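Local coordinates for protein N-acetylmuramoyl-l-alanine amidase (Bartonella henselae, PDB 3NE8) that probably hydrolyses the amide bond between N-acetylmuramic acid and L-alanine in peptidoglycan, using a bound zinc ion, and so remodels the cell wall during division, at residues V31-A36 with V51-D56; K69-D74 with A181-S186; A94-I99 with V187-G192; S162-I167 with K210-S215. All coordinates share one frame; numbering follows the deposited sequence.

Interaction 1: residues V31-A36 with V51-D56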
# COMPACT_ATOMS: atom_id res chain seq x y z
N VAL A 31 -18.04 -4.59 -24.73
CA VAL A 31 -17.46 -5.41 -23.67
C VAL A 31 -17.14 -4.56 -22.45
O VAL A 31 -17.39 -4.97 -21.31
CB VAL A 31 -16.17 -6.12 -24.16
CG1 VAL A 31 -15.42 -6.77 -22.99
CG2 VAL A 31 -16.48 -7.13 -25.24
N THR A 32 -16.55 -3.39 -22.66
CA THR A 32 -16.14 -2.59 -21.51
C THR A 32 -17.36 -2.06 -20.73
O THR A 32 -17.31 -2.01 -19.50
CB THR A 32 -15.25 -1.41 -21.92
OG1 THR A 32 -16.01 -0.53 -22.77
CG2 THR A 32 -13.97 -1.89 -22.62
N LEU A 33 -18.42 -1.67 -21.43
CA LEU A 33 -19.65 -1.22 -20.77
C LEU A 33 -20.27 -2.38 -19.99
O LEU A 33 -20.68 -2.20 -18.84
CB LEU A 33 -20.63 -0.62 -21.78
CG LEU A 33 -21.95 -0.08 -21.23
CD1 LEU A 33 -21.71 1.03 -20.22
CD2 LEU A 33 -22.82 0.43 -22.37
N ALA A 34 -20.32 -3.56 -20.60
CA ALA A 34 -20.90 -4.72 -19.92
C ALA A 34 -20.08 -5.06 -18.68
O ALA A 34 -20.61 -5.42 -17.63
CB ALA A 34 -20.97 -5.92 -20.86
N PHE A 35 -18.76 -5.01 -18.81
CA PHE A 35 -17.90 -5.30 -17.67
C PHE A 35 -18.08 -4.27 -16.57
O PHE A 35 -18.15 -4.62 -15.38
CB PHE A 35 -16.43 -5.40 -18.09
CG PHE A 35 -15.55 -5.91 -16.98
CD1 PHE A 35 -15.36 -7.28 -16.82
CD2 PHE A 35 -14.98 -5.05 -16.07
CE1 PHE A 35 -14.58 -7.77 -15.79
CE2 PHE A 35 -14.20 -5.54 -15.02
CZ PHE A 35 -14.01 -6.90 -14.89
N ALA A 36 -18.12 -2.99 -16.93
CA ALA A 36 -18.33 -1.93 -15.95
C ALA A 36 -19.64 -2.14 -15.20
O ALA A 36 -19.69 -1.94 -13.98
CB ALA A 36 -18.30 -0.56 -16.62
N VAL A 51 -20.82 3.99 -6.43
CA VAL A 51 -20.24 3.81 -7.75
C VAL A 51 -20.90 4.72 -8.77
O VAL A 51 -22.12 4.88 -8.76
CB VAL A 51 -20.48 2.37 -8.24
CG1 VAL A 51 -19.82 2.14 -9.60
CG2 VAL A 51 -19.97 1.37 -7.22
N ALA A 52 -20.10 5.29 -9.65
CA ALA A 52 -20.63 5.98 -10.82
C ALA A 52 -19.84 5.54 -12.04
O ALA A 52 -18.68 5.14 -11.93
CB ALA A 52 -20.55 7.49 -10.66
N LEU A 53 -20.48 5.58 -13.20
CA LEU A 53 -19.83 5.30 -14.47
C LEU A 53 -19.64 6.61 -15.26
O LEU A 53 -20.50 7.50 -15.19
CB LEU A 53 -20.67 4.32 -15.29
CG LEU A 53 -20.39 2.83 -15.10
CD1 LEU A 53 -20.55 2.38 -13.64
CD2 LEU A 53 -21.28 1.99 -16.01
N THR A 54 -18.54 6.73 -16.00
CA THR A 54 -18.37 7.89 -16.87
C THR A 54 -19.45 7.94 -17.95
O THR A 54 -19.87 9.02 -18.35
CB THR A 54 -16.98 7.91 -17.52
OG1 THR A 54 -16.80 6.69 -18.23
CG2 THR A 54 -15.88 8.08 -16.46
N ARG A 55 -19.82 6.78 -18.47
CA ARG A 55 -20.95 6.62 -19.38
C ARG A 55 -21.69 5.36 -18.99
O ARG A 55 -21.07 4.36 -18.60
CB ARG A 55 -20.50 6.51 -20.84
CG ARG A 55 -19.72 5.24 -21.17
CD ARG A 55 -19.24 5.24 -22.61
NE ARG A 55 -18.42 4.07 -22.97
CZ ARG A 55 -18.89 2.97 -23.56
NH1 ARG A 55 -20.18 2.85 -23.83
NH2 ARG A 55 -18.06 1.99 -23.88
N ASP A 56 -23.01 5.42 -19.07
CA ASP A 56 -23.86 4.24 -18.88
C ASP A 56 -24.77 4.09 -20.09
O ASP A 56 -25.95 3.74 -19.98
CB ASP A 56 -24.65 4.32 -17.58
CG ASP A 56 -25.16 2.97 -17.12
OD1 ASP A 56 -26.01 2.95 -16.21
OD2 ASP A 56 -24.73 1.93 -17.67
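L33 of helix 28-45 packs against R55, just past the end of strand 49-53. Its CG stands anti to the backbone N (chi1 -179°). The two methyls part beyond it: CD1 lies 3.8 Å from the carbonyl O of R55, and CD2 rests 3.9 Å from R55 NH1. That carbonyl is buried here with no polar partner. Beside L33, the small A36 lets L53 close in, its CB 4.0 Å from L53 CD2. R55 runs extended from CG to NE and sends its guanidinium past T32, whose OG1 bonds to the carbonyl of G12. Arginine suits the place because its several N-H groups grip the carbonyls of P11, G12, K29 and S57, of which G12 and K29 directly neighbour the zinc ligands H13 and E28. The looser side is at partly exposed D56. There OD2 passes L33 CD1 at 4.1 Å, while the carboxylate forms salt bridges with R37 and R40 of helix 28-45. The contact belongs to the beta-alpha-beta unit of strand 5-11, helix 28-45 and strand 49-53, with T32 and A36 packed on I81 of strand 77-82 and F35 facing helix 206-227.

Interaction 2: residues K69-D74 with A181-S186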
# COMPACT_ATOMS: atom_id res chain seq x y z
N LYS A 69 -15.01 13.77 -14.98
CA LYS A 69 -16.13 13.14 -14.29
C LYS A 69 -15.68 12.49 -12.98
O LYS A 69 -16.39 12.57 -11.98
CB LYS A 69 -16.83 12.13 -15.21
CG LYS A 69 -17.63 12.79 -16.34
CD LYS A 69 -18.18 11.74 -17.31
CE LYS A 69 -19.01 12.37 -18.43
NZ LYS A 69 -20.17 13.14 -17.91
N ALA A 70 -14.51 11.87 -12.98
CA ALA A 70 -13.98 11.27 -11.76
C ALA A 70 -13.76 12.36 -10.70
O ALA A 70 -14.09 12.16 -9.53
CB ALA A 70 -12.68 10.53 -12.05
N GLN A 71 -13.18 13.48 -11.10
CA GLN A 71 -12.93 14.58 -10.18
C GLN A 71 -14.22 15.23 -9.68
O GLN A 71 -14.34 15.54 -8.50
CB GLN A 71 -12.03 15.62 -10.84
CG GLN A 71 -10.64 15.09 -11.16
CD GLN A 71 -9.83 16.07 -11.97
OE1 GLN A 71 -10.31 16.61 -12.97
NE2 GLN A 71 -8.60 16.30 -11.55
N GLU A 72 -15.18 15.43 -10.58
CA GLU A 72 -16.46 16.02 -10.20
C GLU A 72 -17.20 15.16 -9.17
O GLU A 72 -17.94 15.68 -8.33
CB GLU A 72 -17.33 16.22 -11.45
CG GLU A 72 -16.82 17.32 -12.37
CD GLU A 72 -17.55 17.37 -13.70
OE1 GLU A 72 -17.51 18.44 -14.35
OE2 GLU A 72 -18.17 16.36 -14.09
N PHE A 73 -16.98 13.85 -9.24
CA PHE A 73 -17.62 12.90 -8.32
C PHE A 73 -16.88 12.83 -6.98
O PHE A 73 -17.32 12.11 -6.08
CB PHE A 73 -17.65 11.51 -8.97
CG PHE A 73 -18.60 10.53 -8.33
CD1 PHE A 73 -19.96 10.71 -8.44
CD2 PHE A 73 -18.13 9.41 -7.66
CE1 PHE A 73 -20.86 9.81 -7.86
CE2 PHE A 73 -19.02 8.50 -7.09
CZ PHE A 73 -20.38 8.70 -7.20
N ASP A 74 -15.75 13.51 -6.85
CA ASP A 74 -14.90 13.35 -5.68
C ASP A 74 -14.52 11.88 -5.49
O ASP A 74 -14.57 11.34 -4.39
CB ASP A 74 -15.56 13.92 -4.42
CG ASP A 74 -15.59 15.44 -4.41
OD1 ASP A 74 -14.77 16.06 -5.11
OD2 ASP A 74 -16.44 16.01 -3.70
N ALA A 181 -5.46 12.14 -13.75
CA ALA A 181 -5.99 12.88 -12.60
C ALA A 181 -4.89 13.05 -11.55
O ALA A 181 -4.32 12.05 -11.09
CB ALA A 181 -7.18 12.15 -11.99
N PRO A 182 -4.57 14.29 -11.14
CA PRO A 182 -3.50 14.44 -10.15
C PRO A 182 -3.94 14.05 -8.75
O PRO A 182 -3.11 13.82 -7.86
CB PRO A 182 -3.20 15.95 -10.19
CG PRO A 182 -4.49 16.57 -10.66
CD PRO A 182 -5.03 15.58 -11.68
N ASP A 183 -5.26 13.97 -8.56
CA ASP A 183 -5.88 13.87 -7.24
C ASP A 183 -6.79 12.66 -7.05
O ASP A 183 -7.46 12.53 -6.03
CB ASP A 183 -6.67 15.16 -6.93
CG ASP A 183 -7.75 15.47 -7.97
OD1 ASP A 183 -8.70 16.21 -7.61
OD2 ASP A 183 -7.65 15.02 -9.12
N VAL A 184 -6.83 11.77 -8.05
CA VAL A 184 -7.64 10.56 -7.95
C VAL A 184 -6.79 9.36 -8.35
O VAL A 184 -6.32 9.30 -9.48
CB VAL A 184 -8.89 10.61 -8.87
CG1 VAL A 184 -9.71 9.34 -8.70
CG2 VAL A 184 -9.73 11.85 -8.61
N PRO A 185 -6.58 8.41 -7.43
CA PRO A 185 -5.82 7.21 -7.80
C PRO A 185 -6.49 6.56 -9.00
O PRO A 185 -7.72 6.41 -8.99
CB PRO A 185 -5.94 6.33 -6.54
CG PRO A 185 -6.10 7.32 -5.43
CD PRO A 185 -6.97 8.41 -6.01
N SER A 186 -5.71 6.17 -10.01
CA SER A 186 -6.25 5.74 -11.30
C SER A 186 -5.47 4.57 -11.85
O SER A 186 -4.22 4.58 -11.85
CB SER A 186 -6.17 6.90 -12.31
OG SER A 186 -6.94 8.02 -11.90
O HOH W 1 -11.34 15.05 -7.17
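Near the C-terminal end of helix 63-72, Q71 reaches across to D183 and V184, in the loop that runs from strand 170-174 into strand 186-190. Its NE2 gives a hydrogen bond of 2.9 Å to D183 OD2, almost straight at 177°. D183 OD2 lies in the plane of the glutamine amide, whereas the donor meets OD2 on its syn side, 24° out of the carboxylate plane. The two flat groups are steeply turned, 74° apart. Glutamine suits this spot because its long chain, extended beyond CG, spans the distance and ends in an N-H donor. D183 CG lies between its backbone N and carbonyl carbon, with the bond to CB directed toward the helix. The helix turns off in a Schellman motif, with D74 at positive phi and its N bonded to Q71 O at 3.0 Å. A water also reaches that carbonyl, weakly, and donates to D183 OD1 at 2.9 Å, giving the carboxylate a second tie to the helix through its other oxygen. Next to the polar pair the contact turns apolar. V184 CG2 lies 4.2 Å from Q71 CG, and the beta-branched valine, buried with A70, packs on F78 of strand 77-82. P182 sets its CD 3.6 Å from Q71 NE2, the two side chains crossing at about a right angle, and packs on L137 and R141 of helix 135-161. S186 OG donates to V184 O at 2.8 Å from above the carbonyl plane, a bond that spans P185.

Interaction 3: residues A94-I99 with V187-G192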
# COMPACT_ATOMS: atom_id res chain seq x y z
N ALA A 94 -5.17 -10.79 -18.24
CA ALA A 94 -5.48 -9.54 -17.55
C ALA A 94 -4.20 -8.76 -17.25
O ALA A 94 -3.17 -9.35 -16.93
CB ALA A 94 -6.26 -9.82 -16.27
N THR A 95 -4.29 -7.44 -17.37
CA THR A 95 -3.17 -6.54 -17.13
C THR A 95 -3.68 -5.30 -16.42
O THR A 95 -4.80 -4.85 -16.68
CB THR A 95 -2.53 -6.06 -18.46
OG1 THR A 95 -2.43 -7.15 -19.39
CG2 THR A 95 -1.14 -5.49 -18.24
N VAL A 96 -2.86 -4.73 -15.55
CA VAL A 96 -3.17 -3.45 -14.92
C VAL A 96 -2.07 -2.45 -15.25
O VAL A 96 -0.87 -2.74 -15.05
CB VAL A 96 -3.34 -3.55 -13.40
CG1 VAL A 96 -3.83 -2.21 -12.84
CG2 VAL A 96 -4.29 -4.66 -13.03
N TYR A 97 -2.46 -1.29 -15.74
CA TYR A 97 -1.53 -0.21 -16.06
C TYR A 97 -1.73 0.98 -15.13
O TYR A 97 -2.85 1.36 -14.80
CB TYR A 97 -1.71 0.28 -17.51
CG TYR A 97 -1.42 -0.75 -18.56
CD1 TYR A 97 -0.17 -0.81 -19.17
CD2 TYR A 97 -2.38 -1.68 -18.94
CE1 TYR A 97 0.10 -1.77 -20.14
CE2 TYR A 97 -2.12 -2.63 -19.90
CZ TYR A 97 -0.87 -2.68 -20.50
OH TYR A 97 -0.59 -3.64 -21.45
N THR A 98 -0.61 1.56 -14.71
CA THR A 98 -0.60 2.85 -14.04
C THR A 98 0.13 3.86 -14.92
O THR A 98 0.75 3.47 -15.92
CB THR A 98 0.08 2.76 -12.66
OG1 THR A 98 1.33 2.06 -12.78
CG2 THR A 98 -0.81 2.00 -11.71
N ILE A 99 0.06 5.14 -14.57
CA ILE A 99 0.64 6.17 -15.42
C ILE A 99 2.14 6.33 -15.16
O ILE A 99 2.62 6.13 -14.05
CB ILE A 99 -0.07 7.52 -15.23
CG1 ILE A 99 0.25 8.46 -16.41
CG2 ILE A 99 0.31 8.15 -13.89
CD1 ILE A 99 -0.61 9.70 -16.46
N VAL A 187 -6.19 3.57 -12.36
CA VAL A 187 -5.57 2.48 -13.09
C VAL A 187 -6.37 2.19 -14.35
O VAL A 187 -7.57 2.50 -14.43
CB VAL A 187 -5.46 1.18 -12.25
CG1 VAL A 187 -4.66 1.41 -10.97
CG2 VAL A 187 -6.84 0.59 -11.93
N LEU A 188 -5.71 1.57 -15.32
CA LEU A 188 -6.35 1.08 -16.52
C LEU A 188 -6.23 -0.44 -16.52
O LEU A 188 -5.13 -0.98 -16.44
CB LEU A 188 -5.70 1.69 -17.77
CG LEU A 188 -6.33 1.35 -19.12
CD1 LEU A 188 -6.10 2.49 -20.11
CD2 LEU A 188 -5.83 0.04 -19.68
N ILE A 189 -7.37 -1.12 -16.57
CA ILE A 189 -7.36 -2.58 -16.54
C ILE A 189 -7.74 -3.12 -17.90
O ILE A 189 -8.80 -2.78 -18.44
CB ILE A 189 -8.33 -3.14 -15.50
CG1 ILE A 189 -7.92 -2.65 -14.11
CG2 ILE A 189 -8.34 -4.67 -15.54
CD1 ILE A 189 -8.81 -3.16 -12.98
N GLU A 190 -6.85 -3.91 -18.49
CA GLU A 190 -7.20 -4.69 -19.67
C GLU A 190 -7.79 -5.98 -19.16
O GLU A 190 -7.11 -6.78 -18.52
CB GLU A 190 -5.97 -4.99 -20.53
CG GLU A 190 -5.33 -3.76 -21.15
CD GLU A 190 -6.09 -3.18 -22.32
OE1 GLU A 190 -7.06 -3.81 -22.81
OE2 GLU A 190 -5.71 -2.07 -22.77
N ILE A 191 -9.08 -6.19 -19.40
CA ILE A 191 -9.63 -7.42 -18.89
C ILE A 191 -9.14 -8.59 -19.73
O ILE A 191 -9.04 -9.70 -19.20
CB ILE A 191 -11.14 -7.38 -18.75
CG1 ILE A 191 -11.75 -7.07 -20.10
CG2 ILE A 191 -11.53 -6.35 -17.70
CD1 ILE A 191 -13.25 -7.24 -20.15
N GLY A 192 -8.77 -8.32 -20.98
CA GLY A 192 -8.11 -9.26 -21.87
C GLY A 192 -7.84 -8.53 -23.17
O GLY A 192 -8.23 -7.37 -23.31
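T95 exchanges a pair of backbone hydrogen bonds with E190, and Y97 another with L188, joining two antiparallel strands whose directions differ by 159°. Y97 N to L188 O is 2.8 Å and L188 N to Y97 O is 2.9 Å. V96 and I189 form the non-hydrogen-bonded pair between them. Y97, L188, T95 and E190 share one face of the sheet. Y97 and L188 lie side by side, pointing the same way, Y97 CD2 3.9 Å from L188 CD2, and the ring presents its edge to E190, Y97 CE2 3.6 Å from E190 CG. The E190 chain bends at chi2 (-75°), and its OE1 accepts from the backbone N of D84, a zinc ligand; its nearest side-chain atom is about 5 Å from the metal. Tyrosine can pack here and still bond Y193 through OH. V96 and I189 share the other face. V96 CG1 meets V187 CB at 3.8 Å, and T98 CG2 meets V187 CG1 at 4.0 Å while T98 OG1 bonds H171. This is the antiparallel junction of the mixed sheet, with strand 77-82 beyond 186-190 and strand 170-174 beyond 94-99. V96 and V187 pack on helix 135-161, I189 and A94 on helix 206-227.

Interaction 4: residues S162-I167 with K210-S215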
# COMPACT_ATOMS: atom_id res chain seq x y z
N SER A 162 -7.50 -15.85 -7.51
CA SER A 162 -8.74 -16.31 -8.12
C SER A 162 -8.51 -17.13 -9.39
O SER A 162 -9.46 -17.49 -10.09
CB SER A 162 -9.66 -15.13 -8.43
OG SER A 162 -10.06 -14.47 -7.24
N HIS A 163 -7.25 -17.43 -9.67
CA HIS A 163 -6.88 -18.23 -10.84
C HIS A 163 -7.37 -17.63 -12.15
O HIS A 163 -7.70 -18.35 -13.09
CB HIS A 163 -7.37 -19.67 -10.69
CG HIS A 163 -6.94 -20.32 -9.41
ND1 HIS A 163 -7.81 -20.60 -8.38
CD2 HIS A 163 -5.72 -20.73 -8.99
CE1 HIS A 163 -7.15 -21.16 -7.39
NE2 HIS A 163 -5.88 -21.25 -7.73
N ILE A 164 -7.44 -16.31 -12.20
CA ILE A 164 -7.73 -15.59 -13.43
C ILE A 164 -6.41 -15.35 -14.13
O ILE A 164 -5.45 -14.87 -13.52
CB ILE A 164 -8.42 -14.26 -13.12
CG1 ILE A 164 -9.80 -14.54 -12.52
CG2 ILE A 164 -8.52 -13.40 -14.37
CD1 ILE A 164 -10.52 -13.35 -12.04
N ASN A 165 -6.33 -15.72 -15.40
CA ASN A 165 -5.05 -15.67 -16.09
C ASN A 165 -4.54 -14.25 -16.29
O ASN A 165 -5.27 -13.38 -16.77
CB ASN A 165 -5.11 -16.39 -17.44
CG ASN A 165 -3.77 -16.42 -18.13
OD1 ASN A 165 -2.79 -16.90 -17.57
ND2 ASN A 165 -3.71 -15.87 -19.34
N LEU A 166 -3.28 -14.05 -15.91
CA LEU A 166 -2.62 -12.76 -16.02
C LEU A 166 -1.54 -12.83 -17.08
O LEU A 166 -0.93 -13.88 -17.28
CB LEU A 166 -1.96 -12.40 -14.68
CG LEU A 166 -2.88 -12.08 -13.51
CD1 LEU A 166 -2.20 -12.38 -12.19
CD2 LEU A 166 -3.31 -10.63 -13.57
N ILE A 167 -1.32 -11.72 -17.79
CA ILE A 167 -0.19 -11.62 -18.70
C ILE A 167 1.10 -11.65 -17.90
O ILE A 167 1.10 -11.35 -16.71
CB ILE A 167 -0.25 -10.30 -19.50
CG1 ILE A 167 0.74 -10.33 -20.66
CG2 ILE A 167 0.00 -9.10 -18.59
CD1 ILE A 167 0.57 -9.17 -21.61
N LYS A 210 -18.08 -11.87 -14.83
CA LYS A 210 -18.58 -11.69 -13.48
C LYS A 210 -17.55 -12.14 -12.43
O LYS A 210 -17.35 -11.47 -11.42
CB LYS A 210 -19.89 -12.46 -13.29
CG LYS A 210 -20.52 -12.29 -11.92
CD LYS A 210 -21.82 -13.08 -11.82
CE LYS A 210 -22.54 -12.81 -10.51
NZ LYS A 210 -23.90 -13.41 -10.50
N GLN A 211 -16.89 -13.26 -12.68
CA GLN A 211 -15.88 -13.75 -11.75
C GLN A 211 -14.71 -12.77 -11.64
O GLN A 211 -14.20 -12.52 -10.55
CB GLN A 211 -15.40 -15.14 -12.17
CG GLN A 211 -16.49 -16.19 -11.98
CD GLN A 211 -16.18 -17.52 -12.64
OE1 GLN A 211 -15.11 -17.70 -13.21
NE2 GLN A 211 -17.12 -18.45 -12.56
N MSE A 212 -14.30 -12.19 -12.76
CA MSE A 212 -13.23 -11.21 -12.71
C MSE A 212 -13.69 -9.95 -12.00
O MSE A 212 -12.95 -9.37 -11.20
CB MSE A 212 -12.69 -10.88 -14.10
CG MSE A 212 -11.54 -9.89 -14.06
SE MSE A 212 -10.65 -9.68 -15.78
CE MSE A 212 -9.44 -8.24 -15.32
N ALA A 213 -14.91 -9.50 -12.29
CA ALA A 213 -15.46 -8.34 -11.62
C ALA A 213 -15.53 -8.55 -10.11
O ALA A 213 -15.25 -7.64 -9.34
CB ALA A 213 -16.83 -7.99 -12.20
N ALA A 214 -15.91 -9.76 -9.69
CA ALA A 214 -15.99 -10.06 -8.27
C ALA A 214 -14.63 -9.92 -7.59
O ALA A 214 -14.53 -9.43 -6.46
CB ALA A 214 -16.56 -11.44 -8.04
N SER A 215 -13.57 -10.36 -8.28
CA SER A 215 -12.23 -10.25 -7.74
C SER A 215 -11.82 -8.79 -7.62
O SER A 215 -11.27 -8.35 -6.60
CB SER A 215 -11.25 -11.00 -8.64
OG SER A 215 -9.92 -10.88 -8.15
O HOH W 2 -10.10 -12.27 -5.83
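S162 and I164 meet M212 and S215 without any ring or other flat side-chain group between them, so no face or edge is stacked; an aliphatic tip and two hydroxyls do the work. I164 is the buried side chain that carries the contact. Its CG1 lies beside the backbone N, and chi2 of 174° carries CD1 out to the helix, where it rests 3.5 Å from M212 CA and 3.9 Å from M212 CB. The same methyl also comes within 4.2 Å of S215 CB, one turn further on, so it lies against the helix surface between M212 and S215, with Q211 O also close. Isoleucine suits this place because its slim ethyl branch fits against the helix. M212, a selenomethionine, crosses I164 at about a right angle and runs on, extended beyond CG, toward A94 and I191. Where exposed S162 faces buried S215, S162 OG and S215 OG stand 3.7 Å apart and are joined by a water, 2.6 Å from S162 OG and 2.7 Å from S215 OG. The S162 hydroxyl also bonds to the carbonyl of N158, one turn back in helix 135-161, which ends here in a Schellman motif with H163 at positive phi. Serine suits both positions because a short hydroxyl on each side can reach the same water; S215 has OG anti to its backbone N (chi1 178°). The chemistry implies a divided contact: one methyl makes the apolar part, and the polar part is bridged by a shared water, with no direct hydrogen bond between the segments.

In the fold
From the N terminus, interaction 1 closes first, a short loop that joins helix 28-45 to strand 49-53 before any other contact opens. The remaining three open in turn at 69-74, 94-99 and 162-167 and close in the same order at 181-186, 187-192 and 210-215, so each crosses the other two and none nests. Interaction 2 ties helix 63-72 to the loop entering strand 186-190, and interaction 3 continues along that strand. Interaction 4, some 25 Å centre to centre from interaction 2, brings in the last long helix, 206-227. F35 and V31 touch I191, F35 touches M212, and A94 probably bonds N165 and I167, linking interactions 1, 3 and 4.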